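Long-range contact in imelysin-like protein (PDB 3PF0), which is of unknown function but belongs to the imelysin-like M75 peptidase family and has been proposed to be a metalloendopeptidase: residues P65-A70 with A110-V115. Residues are numbered along the deposited sequence; the frame is centred on the assembly and turned at random.
Sequences PAYADA and ASAEMV
Ala-66 and Ala-112 bring helix 48-84 and the end of helix 92-112 close together, their CA atoms 4.9 Å apart. The Ala-66 methyl lies against the CA and CB of Ala-112, CB to CB at 4.0 Å, while the Ala-112 methyl is directed past it to the Tyr-67 ring. The Ala-66 CB also meets the terminal CE of selenomethionine Met-114 at 3.5 Å, tighter than usual for two carbons. CG of Met-114 sits between its backbone N and carbonyl carbon (chi1 71°), and the bend at chi3 (119°) sets CE against Ala-66. Next to Ala-66 in the chain, Tyr-67 lays its CD1-CE1 side obliquely against the Ala-112 methyl, with CE1 3.9 Å from CB. Its phenol oxygen OH lies 3.6 Å from CG1 of Val-115, the two side chains crossing at about a right angle. The Tyr-67 OH donates to a water 2.6 Å away. That water donates in turn to the carbonyl O of Ala-112 at 3.0 Å. Its other hydrogen goes to the Val-115 O, 2.8 Å from the water oxygen. A phenylalanine in place of Tyr-67 would probably leave the water without its hydroxyl partner, less firmly held between the two carbonyls, and open a gap beside Val-115. Behind the first shell, the Tyr-67 ring meets Trp-207 on helix 183-214, Met-114 packs on Trp-230, Leu-234 and Leu-237 of helix 225-250, and the OG of Ser-233 is hydrogen-bonded to the Met-114 O. Ala-112 to Val-115 form a type I beta turn leaving helix 92-112. This is close, buried packing of one helix on another's end, within the all-helical imelysin-like fold.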
loop_
_atom_site.group_PDB
_atom_site.type_symbol
_atom_site.label_atom_id
_atom_site.label_comp_id
_atom_site.label_asym_id
_atom_site.label_seq_id
_atom_site.Cartn_x
_atom_site.Cartn_y
_atom_site.Cartn_z
ATOM N N PRO A 65 -3.232 8.222 10.188
ATOM C CA PRO A 65 -4.516 8.197 9.456
ATOM C C PRO A 65 -4.612 7.095 8.400
ATOM O O PRO A 65 -5.692 6.523 8.249
ATOM C CB PRO A 65 -4.579 9.584 8.802
ATOM C CG PRO A 65 -3.759 10.437 9.688
ATOM C CD PRO A 65 -2.600 9.553 10.063
ATOM N N ALA A 66 -3.496 6.769 7.701
ATOM C CA ALA A 66 -3.489 5.713 6.687
ATOM C C ALA A 66 -3.773 4.360 7.320
ATOM O O ALA A 66 -4.586 3.604 6.792
ATOM C CB ALA A 66 -2.165 5.681 5.953
ATOM N N TYR A 67 -3.145 4.073 8.470
ATOM C CA TYR A 67 -3.383 2.816 9.166
ATOM C C TYR A 67 -4.797 2.786 9.755
ATOM O O TYR A 67 -5.458 1.749 9.672
ATOM C CB TYR A 67 -2.318 2.567 10.255
ATOM C CG TYR A 67 -0.968 2.152 9.704
ATOM C CD1 TYR A 67 -0.845 1.058 8.849
ATOM C CD2 TYR A 67 0.197 2.807 10.097
ATOM C CE1 TYR A 67 0.395 0.675 8.336
ATOM C CE2 TYR A 67 1.444 2.425 9.600
ATOM C CZ TYR A 67 1.539 1.356 8.722
ATOM O OH TYR A 67 2.772 0.949 8.265
ATOM N N ALA A 68 -5.274 3.921 10.302
ATOM C CA ALA A 68 -6.622 4.031 10.874
ATOM C C ALA A 68 -7.686 3.785 9.796
ATOM O O ALA A 68 -8.651 3.063 10.048
ATOM C CB ALA A 68 -6.822 5.401 11.522
ATOM N N ASP A 69 -7.467 4.335 8.581
ATOM C CA ASP A 69 -8.366 4.162 7.453
ATOM C C ASP A 69 -8.387 2.714 6.977
ATOM O O ASP A 69 -9.474 2.187 6.773
ATOM C CB ASP A 69 -8.019 5.096 6.287
ATOM C CG ASP A 69 -9.080 5.067 5.202
ATOM O OD1 ASP A 69 -10.285 5.160 5.544
ATOM O OD2 ASP A 69 -8.711 4.930 4.013
ATOM N N ALA A 70 -7.216 2.056 6.846
ATOM C CA ALA A 70 -7.168 0.647 6.458
ATOM C C ALA A 70 -7.941 -0.230 7.487
ATOM O O ALA A 70 -8.677 -1.140 7.084
ATOM C CB ALA A 70 -5.723 0.176 6.314
ATOM N N ALA A 110 -2.903 0.019 0.233
ATOM C CA ALA A 110 -1.911 0.420 -0.778
ATOM C C ALA A 110 -1.308 1.772 -0.391
ATOM O O ALA A 110 -0.100 1.959 -0.509
ATOM C CB ALA A 110 -2.544 0.487 -2.167
ATOM N N SER A 111 -2.145 2.681 0.146
ATOM C CA SER A 111 -1.724 3.989 0.639
ATOM C C SER A 111 -0.850 3.833 1.889
ATOM O O SER A 111 0.231 4.413 1.934
ATOM C CB SER A 111 -2.944 4.855 0.930
ATOM O OG SER A 111 -3.560 5.175 -0.308
ATOM N N ALA A 112 -1.270 2.997 2.863
ATOM C CA ALA A 112 -0.517 2.728 4.107
ATOM C C ALA A 112 0.866 2.085 3.834
ATOM O O ALA A 112 1.776 2.189 4.668
ATOM C CB ALA A 112 -1.332 1.829 5.038
ATOM N N GLU A 113 1.037 1.464 2.646
ATOM C CA GLU A 113 2.298 0.827 2.239
ATOM C C GLU A 113 3.422 1.859 1.956
ATOM O O GLU A 113 4.560 1.460 1.698
ATOM C CB GLU A 113 2.079 -0.078 1.023
ATOM C CG GLU A 113 1.576 -1.454 1.423
ATOM C CD GLU A 113 1.326 -2.428 0.290
ATOM O OE1 GLU A 113 1.118 -1.973 -0.856
ATOM O OE2 GLU A 113 1.280 -3.647 0.559
HETATM N N MSE A 114 3.116 3.170 2.060
HETATM C CA MSE A 114 4.099 4.257 1.932
HETATM C C MSE A 114 5.170 4.115 3.040
HETATM O O MSE A 114 6.262 4.648 2.897
HETATM C CB MSE A 114 3.403 5.636 2.005
HETATM C CG MSE A 114 2.893 5.991 3.402
HETATM SE SE MSE A 114 2.081 7.747 3.559
HETATM C CE MSE A 114 0.331 7.204 4.089
ATOM N N VAL A 115 4.815 3.423 4.150
ATOM C CA VAL A 115 5.662 3.091 5.300
ATOM C C VAL A 115 6.065 1.612 5.130
ATOM O O VAL A 115 5.192 0.748 5.035
ATOM C CB VAL A 115 4.937 3.383 6.651
ATOM C CG1 VAL A 115 5.734 2.876 7.850
ATOM C CG2 VAL A 115 4.647 4.869 6.800
HETATM O O HOH W 1 2.798 -0.252 5.996
#